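Local coordinates for protein putative hydantoin racemase (Klebsiella pneumoniae subsp. pneumoniae, PDB 3QVL) that probably interconverts the two enantiomers of allantoin and of related 5-substituted hydantoins, as a racemase of the HyuE family, at residues 14-22 against 181-189; 51-62 against 79-90. One frame throughout, in Å; residues are numbered along the deposited sequence.

Interaction 1: residues 14-22 against 181-189; sequences AMTETIGAA and GSGGMATLA. Unlike the reference sequence in segment 181-189: Ser-182 (reference Cys). With 5HY ([(4R)-2,5-dioxoimidazolidin-4-yl]acetic acid), chain C.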
ATOM      1  N   ALA A  14      19.457 -33.658 -11.517  1.00 18.62           N
ATOM      2  CA  ALA A  14      19.524 -33.895 -10.074  1.00 18.75           C
ATOM      3  C   ALA A  14      18.388 -33.191  -9.328  1.00 18.87           C
ATOM      4  O   ALA A  14      17.729 -33.798  -8.480  1.00 18.78           O
ATOM      5  CB  ALA A  14      20.877 -33.462  -9.525  1.00 18.75           C
ATOM      6  N   MET A  15      18.159 -31.921  -9.659  1.00 19.01           N
ATOM      7  CA  MET A  15      17.072 -31.146  -9.055  1.00 19.24           C
ATOM      8  C   MET A  15      15.700 -31.629  -9.539  1.00 19.16           C
ATOM      9  O   MET A  15      14.735 -31.630  -8.771  1.00 19.09           O
ATOM     10  CB  MET A  15      17.270 -29.645  -9.308  1.00 19.44           C
ATOM     11  CG  MET A  15      16.235 -28.732  -8.643  1.00 20.27           C
ATOM     12  SD  MET A  15      16.899 -27.269  -7.805  1.00 22.55           S
ATOM     13  CE  MET A  15      18.386 -26.936  -8.743  1.00 21.09           C
ATOM     14  N   THR A  16      15.625 -32.052 -10.802  1.00 19.09           N
ATOM     15  CA  THR A  16      14.402 -32.638 -11.362  1.00 19.10           C
ATOM     16  C   THR A  16      13.993 -33.897 -10.586  1.00 19.16           C
ATOM     17  O   THR A  16      12.806 -34.119 -10.336  1.00 19.12           O
ATOM     18  CB  THR A  16      14.553 -32.954 -12.874  1.00 19.06           C
ATOM     19  OG1 THR A  16      15.043 -31.798 -13.564  1.00 18.90           O
ATOM     20  CG2 THR A  16      13.217 -33.367 -13.486  1.00 19.16           C
ATOM     21  N   GLU A  17      14.984 -34.702 -10.201  1.00 19.25           N
ATOM     22  CA  GLU A  17      14.766 -35.903  -9.388  1.00 19.40           C
ATOM     23  C   GLU A  17      14.203 -35.570  -8.006  1.00 19.24           C
ATOM     24  O   GLU A  17      13.275 -36.229  -7.535  1.00 19.24           O
ATOM     25  CB  GLU A  17      16.069 -36.694  -9.236  1.00 19.57           C
ATOM     26  CG  GLU A  17      16.552 -37.385 -10.506  1.00 20.57           C
ATOM     27  CD  GLU A  17      18.032 -37.740 -10.460  1.00 21.89           C
ATOM     28  OE1 GLU A  17      18.595 -37.870  -9.350  1.00 22.64           O
ATOM     29  OE2 GLU A  17      18.638 -37.892 -11.541  1.00 22.84           O
ATOM     30  N   THR A  18      14.777 -34.553  -7.364  1.00 19.08           N
ATOM     31  CA  THR A  18      14.325 -34.084  -6.052  1.00 18.96           C
ATOM     32  C   THR A  18      12.891 -33.558  -6.131  1.00 18.84           C
ATOM     33  O   THR A  18      12.048 -33.897  -5.295  1.00 18.78           O
ATOM     34  CB  THR A  18      15.264 -32.985  -5.493  1.00 19.00           C
ATOM     35  OG1 THR A  18      16.606 -33.484  -5.439  1.00 19.12           O
ATOM     36  CG2 THR A  18      14.838 -32.547  -4.091  1.00 19.03           C
ATOM     37  N   ILE A  19      12.630 -32.739  -7.147  1.00 18.64           N
ATOM     38  CA  ILE A  19      11.304 -32.175  -7.396  1.00 18.50           C
ATOM     39  C   ILE A  19      10.275 -33.274  -7.693  1.00 18.49           C
ATOM     40  O   ILE A  19       9.177 -33.273  -7.127  1.00 18.44           O
ATOM     41  CB  ILE A  19      11.356 -31.125  -8.539  1.00 18.49           C
ATOM     42  CG1 ILE A  19      12.042 -29.845  -8.047  1.00 18.27           C
ATOM     43  CG2 ILE A  19       9.961 -30.814  -9.063  1.00 18.35           C
ATOM     44  CD1 ILE A  19      12.585 -28.959  -9.154  1.00 18.12           C
ATOM     45  N   GLY A  20      10.646 -34.210  -8.566  1.00 18.44           N
ATOM     46  CA  GLY A  20       9.786 -35.338  -8.926  1.00 18.53           C
ATOM     47  C   GLY A  20       9.427 -36.228  -7.750  1.00 18.62           C
ATOM     48  O   GLY A  20       8.285 -36.679  -7.634  1.00 18.59           O
ATOM     49  N   ALA A  21      10.402 -36.474  -6.875  1.00 18.70           N
ATOM     50  CA  ALA A  21      10.195 -37.282  -5.673  1.00 18.83           C
ATOM     51  C   ALA A  21       9.218 -36.626  -4.698  1.00 18.92           C
ATOM     52  O   ALA A  21       8.362 -37.301  -4.124  1.00 18.90           O
ATOM     53  CB  ALA A  21      11.526 -37.569  -4.985  1.00 18.87           C
ATOM     54  N   ALA A  22       9.347 -35.311  -4.524  1.00 19.00           N
ATOM     55  CA  ALA A  22       8.461 -34.551  -3.641  1.00 19.13           C
ATOM     56  C   ALA A  22       7.028 -34.513  -4.171  1.00 19.22           C
ATOM     57  O   ALA A  22       6.072 -34.578  -3.394  1.00 19.20           O
ATOM     58  CB  ALA A  22       8.989 -33.144  -3.440  1.00 19.10           C
ATOM     59  N   GLY A 181      12.398 -21.820   0.082  1.00 16.14           N
ATOM     60  CA  GLY A 181      12.568 -20.987  -1.104  1.00 16.21           C
ATOM     61  C   GLY A 181      13.362 -21.613  -2.234  1.00 16.34           C
ATOM     62  O   GLY A 181      14.071 -20.910  -2.957  1.00 16.32           O
ATOM     63  N   SER A 182      13.234 -22.928  -2.394  1.00 16.45           N
ATOM     64  CA  SER A 182      13.952 -23.660  -3.435  1.00 16.65           C
ATOM     65  C   SER A 182      13.262 -24.967  -3.798  1.00 16.76           C
ATOM     66  O   SER A 182      12.741 -25.667  -2.927  1.00 16.82           O
ATOM     67  CB  SER A 182      15.388 -23.955  -2.989  1.00 16.62           C
ATOM     68  OG  SER A 182      16.080 -24.715  -3.966  1.00 16.69           O
ATOM     69  N   GLY A 183      13.275 -25.292  -5.088  1.00 16.94           N
ATOM     70  CA  GLY A 183      12.833 -26.601  -5.564  1.00 17.11           C
ATOM     71  C   GLY A 183      13.748 -27.703  -5.060  1.00 17.24           C
ATOM     72  O   GLY A 183      13.326 -28.850  -4.909  1.00 17.26           O
ATOM     73  N   GLY A 184      15.003 -27.346  -4.794  1.00 17.35           N
ATOM     74  CA  GLY A 184      15.994 -28.277  -4.256  1.00 17.52           C
ATOM     75  C   GLY A 184      15.804 -28.605  -2.784  1.00 17.67           C
ATOM     76  O   GLY A 184      16.413 -29.547  -2.274  1.00 17.64           O
ATOM     77  N   MET A 185      14.967 -27.824  -2.103  1.00 17.81           N
ATOM     78  CA  MET A 185      14.655 -28.042  -0.687  1.00 18.00           C
ATOM     79  C   MET A 185      13.386 -28.875  -0.502  1.00 18.21           C
ATOM     80  O   MET A 185      12.977 -29.150   0.628  1.00 18.21           O
ATOM     81  CB  MET A 185      14.482 -26.703   0.036  1.00 17.88           C
ATOM     82  CG  MET A 185      15.747 -25.881   0.180  1.00 17.75           C
ATOM     83  SD  MET A 185      15.402 -24.275   0.922  1.00 17.02           S
ATOM     84  CE  MET A 185      16.892 -23.377   0.490  1.00 17.22           C
ATOM     85  N   ALA A 186      12.784 -29.282  -1.618  1.00 18.52           N
ATOM     86  CA  ALA A 186      11.462 -29.918  -1.633  1.00 18.87           C
ATOM     87  C   ALA A 186      11.288 -31.100  -0.675  1.00 19.12           C
ATOM     88  O   ALA A 186      10.261 -31.207  -0.002  1.00 19.21           O
ATOM     89  CB  ALA A 186      11.090 -30.325  -3.056  1.00 18.84           C
ATOM     90  N   THR A 187      12.291 -31.971  -0.606  1.00 19.41           N
ATOM     91  CA  THR A 187      12.203 -33.188   0.207  1.00 19.71           C
ATOM     92  C   THR A 187      12.569 -32.979   1.685  1.00 19.87           C
ATOM     93  O   THR A 187      12.594 -33.935   2.464  1.00 19.90           O
ATOM     94  CB  THR A 187      13.044 -34.344  -0.396  1.00 19.70           C
ATOM     95  OG1 THR A 187      14.402 -33.918  -0.569  1.00 19.76           O
ATOM     96  CG2 THR A 187      12.478 -34.781  -1.743  1.00 19.83           C
ATOM     97  N   LEU A 188      12.837 -31.730   2.062  1.00 20.07           N
ATOM     98  CA  LEU A 188      13.206 -31.378   3.437  1.00 20.34           C
ATOM     99  C   LEU A 188      12.004 -30.996   4.300  1.00 20.42           C
ATOM    100  O   LEU A 188      12.084 -31.022   5.531  1.00 20.41           O
ATOM    101  CB  LEU A 188      14.221 -30.228   3.436  1.00 20.40           C
ATOM    102  CG  LEU A 188      15.733 -30.494   3.444  1.00 20.70           C
ATOM    103  CD1 LEU A 188      16.139 -31.656   2.540  1.00 21.09           C
ATOM    104  CD2 LEU A 188      16.470 -29.222   3.041  1.00 20.80           C
ATOM    105  N   ALA A 189      10.898 -30.648   3.644  1.00 20.55           N
ATOM    106  CA  ALA A 189       9.707 -30.101   4.306  1.00 20.68           C
ATOM    107  C   ALA A 189       9.145 -30.973   5.428  1.00 20.79           C
ATOM    108  O   ALA A 189       8.923 -30.486   6.538  1.00 20.73           O
ATOM    109  CB  ALA A 189       8.626 -29.801   3.277  1.00 20.70           C
TER
HETATM  110  C   5HY C   1      14.727 -22.703  -7.557  1.00 19.01           C
HETATM  111  N   5HY C   1      16.398 -21.446  -8.518  1.00 19.03           N
HETATM  112  O   5HY C   1      13.768 -23.085  -6.890  1.00 18.88           O
HETATM  113  CA  5HY C   1      15.276 -21.283  -7.585  1.00 19.06           C
HETATM  114  CB  5HY C   1      15.738 -20.792  -6.195  1.00 19.13           C
HETATM  115  CG  5HY C   1      16.641 -21.749  -5.400  1.00 19.38           C
HETATM  116  OAB 5HY C   1      17.203 -23.152  -9.764  1.00 18.91           O
HETATM  117  NAF 5HY C   1      15.431 -23.462  -8.394  1.00 18.97           N
HETATM  118  CAI 5HY C   1      16.391 -22.713  -8.949  1.00 19.04           C
HETATM  119  OD1 5HY C   1      17.188 -21.271  -4.384  1.00 19.89           O
HETATM  120  OD2 5HY C   1      16.762 -22.928  -5.795  1.00 19.85           O

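Interaction 2: residues 51-62 against 79-90; sequences EAIAAVGVLEQI and GDPGLLAARELA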
ATOM      1  N   GLU A  51      16.360 -16.397 -15.000  1.00 14.59           N
ATOM      2  CA  GLU A  51      14.896 -16.489 -15.014  1.00 14.75           C
ATOM      3  C   GLU A  51      14.296 -16.323 -16.407  1.00 14.48           C
ATOM      4  O   GLU A  51      13.362 -17.041 -16.771  1.00 14.36           O
ATOM      5  CB  GLU A  51      14.271 -15.461 -14.068  1.00 14.95           C
ATOM      6  CG  GLU A  51      14.293 -15.865 -12.608  1.00 16.41           C
ATOM      7  CD  GLU A  51      13.019 -15.494 -11.881  1.00 18.08           C
ATOM      8  OE1 GLU A  51      12.575 -14.330 -11.987  1.00 19.18           O
ATOM      9  OE2 GLU A  51      12.459 -16.374 -11.201  1.00 19.27           O
ATOM     10  N   ALA A  52      14.832 -15.373 -17.173  1.00 14.23           N
ATOM     11  CA  ALA A  52      14.362 -15.104 -18.532  1.00 14.08           C
ATOM     12  C   ALA A  52      14.580 -16.307 -19.448  1.00 13.96           C
ATOM     13  O   ALA A  52      13.723 -16.629 -20.274  1.00 13.83           O
ATOM     14  CB  ALA A  52      15.042 -13.866 -19.099  1.00 14.09           C
ATOM     15  N   ILE A  53      15.727 -16.964 -19.289  1.00 13.87           N
ATOM     16  CA  ILE A  53      16.040 -18.186 -20.031  1.00 13.79           C
ATOM     17  C   ILE A  53      15.111 -19.322 -19.600  1.00 13.76           C
ATOM     18  O   ILE A  53      14.540 -20.021 -20.444  1.00 13.72           O
ATOM     19  CB  ILE A  53      17.525 -18.595 -19.853  1.00 13.79           C
ATOM     20  CG1 ILE A  53      18.441 -17.565 -20.520  1.00 13.79           C
ATOM     21  CG2 ILE A  53      17.783 -19.990 -20.430  1.00 13.78           C
ATOM     22  CD1 ILE A  53      19.905 -17.720 -20.174  1.00 13.96           C
ATOM     23  N   ALA A  54      14.954 -19.482 -18.286  1.00 13.76           N
ATOM     24  CA  ALA A  54      14.105 -20.525 -17.712  1.00 13.79           C
ATOM     25  C   ALA A  54      12.647 -20.404 -18.153  1.00 13.87           C
ATOM     26  O   ALA A  54      11.981 -21.417 -18.378  1.00 13.93           O
ATOM     27  CB  ALA A  54      14.203 -20.511 -16.197  1.00 13.76           C
ATOM     28  N   ALA A  55      12.165 -19.167 -18.279  1.00 13.89           N
ATOM     29  CA  ALA A  55      10.788 -18.893 -18.700  1.00 13.95           C
ATOM     30  C   ALA A  55      10.450 -19.511 -20.060  1.00 14.01           C
ATOM     31  O   ALA A  55       9.375 -20.088 -20.231  1.00 14.02           O
ATOM     32  CB  ALA A  55      10.521 -17.392 -18.709  1.00 13.92           C
ATOM     33  N   VAL A  56      11.372 -19.391 -21.014  1.00 14.01           N
ATOM     34  CA  VAL A  56      11.194 -19.968 -22.351  1.00 14.06           C
ATOM     35  C   VAL A  56      11.275 -21.498 -22.306  1.00 14.00           C
ATOM     36  O   VAL A  56      10.532 -22.186 -23.013  1.00 14.02           O
ATOM     37  CB  VAL A  56      12.190 -19.359 -23.376  1.00 14.08           C
ATOM     38  CG1 VAL A  56      12.229 -20.165 -24.673  1.00 14.20           C
ATOM     39  CG2 VAL A  56      11.811 -17.916 -23.672  1.00 14.16           C
ATOM     40  N   GLY A  57      12.163 -22.018 -21.461  1.00 14.03           N
ATOM     41  CA  GLY A  57      12.266 -23.458 -21.226  1.00 14.07           C
ATOM     42  C   GLY A  57      10.989 -24.045 -20.651  1.00 14.16           C
ATOM     43  O   GLY A  57      10.586 -25.152 -21.019  1.00 14.14           O
ATOM     44  N   VAL A  58      10.354 -23.298 -19.748  1.00 14.21           N
ATOM     45  CA  VAL A  58       9.045 -23.664 -19.204  1.00 14.32           C
ATOM     46  C   VAL A  58       8.011 -23.768 -20.327  1.00 14.42           C
ATOM     47  O   VAL A  58       7.277 -24.755 -20.409  1.00 14.43           O
ATOM     48  CB  VAL A  58       8.570 -22.655 -18.116  1.00 14.26           C
ATOM     49  CG1 VAL A  58       7.091 -22.846 -17.790  1.00 14.28           C
ATOM     50  CG2 VAL A  58       9.407 -22.794 -16.855  1.00 14.33           C
ATOM     51  N   LEU A  59       7.982 -22.757 -21.198  1.00 14.57           N
ATOM     52  CA  LEU A  59       7.034 -22.701 -22.314  1.00 14.80           C
ATOM     53  C   LEU A  59       7.186 -23.869 -23.286  1.00 15.03           C
ATOM     54  O   LEU A  59       6.193 -24.381 -23.808  1.00 14.95           O
ATOM     55  CB  LEU A  59       7.148 -21.367 -23.061  1.00 14.78           C
ATOM     56  CG  LEU A  59       6.697 -20.102 -22.323  1.00 14.79           C
ATOM     57  CD1 LEU A  59       7.006 -18.865 -23.152  1.00 14.80           C
ATOM     58  CD2 LEU A  59       5.213 -20.156 -21.973  1.00 14.87           C
ATOM     59  N   GLU A  60       8.432 -24.278 -23.523  1.00 15.30           N
ATOM     60  CA  GLU A  60       8.728 -25.445 -24.353  1.00 15.61           C
ATOM     61  C   GLU A  60       8.095 -26.707 -23.768  1.00 15.85           C
ATOM     62  O   GLU A  60       7.541 -27.529 -24.503  1.00 15.91           O
ATOM     63  CB  GLU A  60      10.241 -25.626 -24.509  1.00 15.59           C
ATOM     64  N   GLN A  61       8.169 -26.848 -22.446  1.00 16.10           N
ATOM     65  CA  GLN A  61       7.570 -27.990 -21.756  1.00 16.50           C
ATOM     66  C   GLN A  61       6.048 -27.882 -21.632  1.00 16.59           C
ATOM     67  O   GLN A  61       5.350 -28.894 -21.696  1.00 16.58           O
ATOM     68  CB  GLN A  61       8.217 -28.213 -20.384  1.00 16.55           C
ATOM     69  CG  GLN A  61       9.659 -28.735 -20.439  1.00 17.23           C
ATOM     70  CD  GLN A  61       9.817 -29.995 -21.284  1.00 18.14           C
ATOM     71  OE1 GLN A  61      10.698 -30.070 -22.143  1.00 19.21           O
ATOM     72  NE2 GLN A  61       8.962 -30.985 -21.051  1.00 18.12           N
ATOM     73  N   ILE A  62       5.546 -26.659 -21.453  1.00 16.78           N
ATOM     74  CA  ILE A  62       4.100 -26.394 -21.452  1.00 16.99           C
ATOM     75  C   ILE A  62       3.485 -26.853 -22.776  1.00 17.26           C
ATOM     76  O   ILE A  62       2.447 -27.523 -22.791  1.00 17.23           O
ATOM     77  CB  ILE A  62       3.783 -24.888 -21.207  1.00 16.95           C
ATOM     78  CG1 ILE A  62       4.164 -24.464 -19.778  1.00 16.89           C
ATOM     79  CG2 ILE A  62       2.314 -24.567 -21.508  1.00 16.93           C
ATOM     80  CD1 ILE A  62       3.257 -24.995 -18.672  1.00 16.89           C
ATOM     81  N   GLY A  79      11.134 -18.722  -8.286  1.00 14.93           N
ATOM     82  CA  GLY A  79      10.848 -17.447  -8.934  1.00 14.60           C
ATOM     83  C   GLY A  79       9.600 -17.500  -9.798  1.00 14.33           C
ATOM     84  O   GLY A  79       9.192 -16.485 -10.367  1.00 14.36           O
ATOM     85  N   ASP A  80       8.995 -18.687  -9.885  1.00 14.08           N
ATOM     86  CA  ASP A  80       7.847 -18.958 -10.764  1.00 13.86           C
ATOM     87  C   ASP A  80       8.019 -18.368 -12.174  1.00 13.70           C
ATOM     88  O   ASP A  80       7.125 -17.674 -12.665  1.00 13.64           O
ATOM     89  CB  ASP A  80       6.537 -18.459 -10.128  1.00 13.84           C
ATOM     90  CG  ASP A  80       6.222 -19.137  -8.802  1.00 13.90           C
ATOM     91  OD1 ASP A  80       6.885 -20.137  -8.451  1.00 13.64           O
ATOM     92  OD2 ASP A  80       5.296 -18.666  -8.108  1.00 13.92           O
ATOM     93  N   PRO A  81       9.165 -18.650 -12.833  1.00 13.59           N
ATOM     94  CA  PRO A  81       9.453 -18.009 -14.116  1.00 13.48           C
ATOM     95  C   PRO A  81       8.458 -18.389 -15.208  1.00 13.40           C
ATOM     96  O   PRO A  81       8.123 -19.567 -15.370  1.00 13.33           O
ATOM     97  CB  PRO A  81      10.855 -18.525 -14.462  1.00 13.47           C
ATOM     98  CG  PRO A  81      10.974 -19.808 -13.747  1.00 13.55           C
ATOM     99  CD  PRO A  81      10.206 -19.628 -12.471  1.00 13.58           C
ATOM    100  N   GLY A  82       7.983 -17.377 -15.930  1.00 13.32           N
ATOM    101  CA  GLY A  82       7.053 -17.564 -17.039  1.00 13.29           C
ATOM    102  C   GLY A  82       5.668 -18.045 -16.645  1.00 13.22           C
ATOM    103  O   GLY A  82       4.981 -18.667 -17.454  1.00 13.16           O
ATOM    104  N   LEU A  83       5.251 -17.745 -15.415  1.00 13.16           N
ATOM    105  CA  LEU A  83       3.967 -18.225 -14.893  1.00 13.10           C
ATOM    106  C   LEU A  83       2.770 -17.781 -15.735  1.00 13.04           C
ATOM    107  O   LEU A  83       1.959 -18.611 -16.149  1.00 13.01           O
ATOM    108  CB  LEU A  83       3.773 -17.820 -13.423  1.00 13.14           C
ATOM    109  CG  LEU A  83       2.469 -18.259 -12.737  1.00 13.29           C
ATOM    110  CD1 LEU A  83       2.384 -19.776 -12.581  1.00 13.30           C
ATOM    111  CD2 LEU A  83       2.310 -17.573 -11.389  1.00 13.48           C
ATOM    112  N   LEU A  84       2.670 -16.478 -15.988  1.00 12.99           N
ATOM    113  CA  LEU A  84       1.541 -15.932 -16.742  1.00 12.94           C
ATOM    114  C   LEU A  84       1.621 -16.277 -18.229  1.00 12.87           C
ATOM    115  O   LEU A  84       0.594 -16.467 -18.883  1.00 12.83           O
ATOM    116  CB  LEU A  84       1.407 -14.422 -16.517  1.00 13.07           C
ATOM    117  CG  LEU A  84       1.133 -13.969 -15.073  1.00 13.21           C
ATOM    118  CD1 LEU A  84       0.953 -12.460 -14.998  1.00 13.58           C
ATOM    119  CD2 LEU A  84      -0.078 -14.681 -14.473  1.00 13.54           C
ATOM    120  N   ALA A  85       2.846 -16.363 -18.747  1.00 12.74           N
ATOM    121  CA  ALA A  85       3.090 -16.825 -20.113  1.00 12.72           C
ATOM    122  C   ALA A  85       2.611 -18.265 -20.285  1.00 12.70           C
ATOM    123  O   ALA A  85       1.980 -18.602 -21.289  1.00 12.68           O
ATOM    124  CB  ALA A  85       4.569 -16.710 -20.457  1.00 12.67           C
ATOM    125  N   ALA A  86       2.907 -19.101 -19.289  1.00 12.73           N
ATOM    126  CA  ALA A  86       2.493 -20.503 -19.277  1.00 12.81           C
ATOM    127  C   ALA A  86       0.977 -20.651 -19.197  1.00 12.90           C
ATOM    128  O   ALA A  86       0.400 -21.533 -19.835  1.00 12.89           O
ATOM    129  CB  ALA A  86       3.158 -21.243 -18.126  1.00 12.79           C
ATOM    130  N   ARG A  87       0.338 -19.784 -18.412  1.00 12.99           N
ATOM    131  CA  ARG A  87      -1.117 -19.802 -18.261  1.00 13.18           C
ATOM    132  C   ARG A  87      -1.842 -19.433 -19.554  1.00 13.35           C
ATOM    133  O   ARG A  87      -2.939 -19.928 -19.816  1.00 13.32           O
ATOM    134  CB  ARG A  87      -1.559 -18.902 -17.107  1.00 13.13           C
ATOM    135  CG  ARG A  87      -1.259 -19.504 -15.750  1.00 13.06           C
ATOM    136  CD  ARG A  87      -1.734 -18.637 -14.605  1.00 13.02           C
ATOM    137  NE  ARG A  87      -1.444 -19.288 -13.330  1.00 12.98           N
ATOM    138  CZ  ARG A  87      -1.627 -18.740 -12.133  1.00 13.03           C
ATOM    139  NH1 ARG A  87      -2.108 -17.509 -12.014  1.00 13.23           N
ATOM    140  NH2 ARG A  87      -1.325 -19.435 -11.045  1.00 12.73           N
ATOM    141  N   GLU A  88      -1.218 -18.573 -20.355  1.00 13.58           N
ATOM    142  CA  GLU A  88      -1.740 -18.226 -21.676  1.00 13.86           C
ATOM    143  C   GLU A  88      -1.663 -19.417 -22.630  1.00 14.07           C
ATOM    144  O   GLU A  88      -2.632 -19.722 -23.327  1.00 13.97           O
ATOM    145  CB  GLU A  88      -0.980 -17.039 -22.270  1.00 13.82           C
ATOM    146  CG  GLU A  88      -1.292 -15.698 -21.621  1.00 14.05           C
ATOM    147  CD  GLU A  88      -0.637 -14.528 -22.338  1.00 14.32           C
ATOM    148  OE1 GLU A  88       0.175 -14.755 -23.256  1.00 14.43           O
ATOM    149  OE2 GLU A  88      -0.944 -13.372 -21.987  1.00 14.55           O
ATOM    150  N   LEU A  89      -0.512 -20.087 -22.645  1.00 14.30           N
ATOM    151  CA  LEU A  89      -0.268 -21.198 -23.565  1.00 14.65           C
ATOM    152  C   LEU A  89      -1.029 -22.470 -23.185  1.00 14.86           C
ATOM    153  O   LEU A  89      -1.569 -23.153 -24.056  1.00 14.89           O
ATOM    154  CB  LEU A  89       1.238 -21.484 -23.681  1.00 14.65           C
ATOM    155  CG  LEU A  89       1.725 -22.479 -24.744  1.00 14.81           C
ATOM    156  CD1 LEU A  89       1.358 -22.031 -26.156  1.00 14.89           C
ATOM    157  CD2 LEU A  89       3.228 -22.696 -24.628  1.00 14.92           C
ATOM    158  N   ALA A  90      -1.074 -22.780 -21.890  1.00 15.08           N
ATOM    159  CA  ALA A  90      -1.707 -24.010 -21.411  1.00 15.36           C
ATOM    160  C   ALA A  90      -3.225 -23.891 -21.300  1.00 15.56           C
ATOM    161  O   ALA A  90      -3.761 -22.798 -21.103  1.00 15.56           O
ATOM    162  CB  ALA A  90      -1.113 -24.430 -20.075  1.00 15.33           C
TER
HETATM  163  O   HOH W   1      13.404 -19.024 -10.369  1.00 16.59           O
HETATM  164  O   HOH W   2      10.085 -14.033 -10.797  1.00 21.56           O

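Interaction 1: residues 14-22 against 181-189
Helix 14-22 runs past the turn-rich segment 181-189 with its CA atoms nearest at Met-15 and Gly-184 (5.7 Å), Ile-19 and Gly-183, and Ala-22 and Thr-187. Met-15 has CG anti to its backbone N (chi1 -176°) and then bends, which brings SD alongside the peptide of Gly-184, 3.6 Å from its N, while CE extends to the ligand side. One turn on, Ile-19 lays CG1 3.5 Å from Gly-183 O. The two glycines let the helix side chains reach this backbone directly. Thr-18 and Thr-187 cross at about a right angle: CG2 of Thr-18 touches OG1 of Thr-187, whose CG2 meets the carbonyl O of Thr-18 at 3.7 Å. Thr-18 OG1 is hydrogen-bonded to the carboxylate of Glu-152. At the far end the methyls of Ala-22 and Ala-186 abut, CB to CB 3.5 Å. Ser-182, a cysteine in the reference sequence, accepts a bond from Gly-184 N (3.0 Å) at OG in an ST turn and donates through OG to OD2 of the bound hydantoin acetate (2.6 Å). Gly-183 N makes a nearly straight bond, 164° at the hydrogen, to ligand O. A loop following strand 177-180 thus forms one wall of the racemase ligand pocket, backed by helix 13-26.

Interaction 2: residues 51-62 against 79-90
Gly-79 O receives a 2.6 Å bond from a water that also donates to Glu-51 OE1 at 2.8 Å. A second water donates to OE2 of Glu-51 and accepts a weak bond from Gly-79 N, so two waters link the carboxylate to both polar atoms of this glycine. The bend at chi2 (-140°) helps bring the Glu-51 carboxylate to Gly-79. Beyond the bridge carbon packing dominates. Pro-81 sets its ring against helix 51-62, with CB 3.7 Å from Glu-51 O and CG against the methyl of Ala-54. Gly-82, the N-cap residue with positive phi, lies against Ala-55 CB, where the backbones come closest. Leu-59 directs CD2 onto the Ala-85 carbonyl carbon, 3.6 Å away. Ile-62 uses both branches: CG1 and CD1 rest on Ala-86 CB, whereas CG2 touches Ala-90 CB and Leu-89 CD2. The Ile-62 and Leu-89 side chains slide past each other in opposite directions, and Leu-89 CD2 also reaches Leu-59 O at 3.5 Å. Helix 83-89 runs nearly parallel to helix 51-62, their axes 9.4 Å apart at an angle of 19°. Such side-by-side packing of consecutive parallel helices, joined through strand 72-75, is characteristic of an alpha/beta fold with a parallel sheet.

Both contacts are largely buried but lie on opposite sides of the chain's centre, their own centres 19 Å apart and their nearest atoms about 6 Å apart. Interaction 1 brings together sequence-distant parts, a helix that follows a strand of one four-stranded parallel sheet and a loop that follows a strand of the other; interaction 2, nested in sequence inside the loop that interaction 1 closes, joins two helices that come before and after strand 72-75 of the first sheet. In 14-22 against 181-189, apolar packing backs a glycine-rich loop that holds the ligand through a serine hydroxyl and a backbone N-H, whereas 51-62 against 79-90 is a helix-helix interface with two waters at its pocket-facing end, where Phe-78, which precedes Gly-79, binds the same ligand.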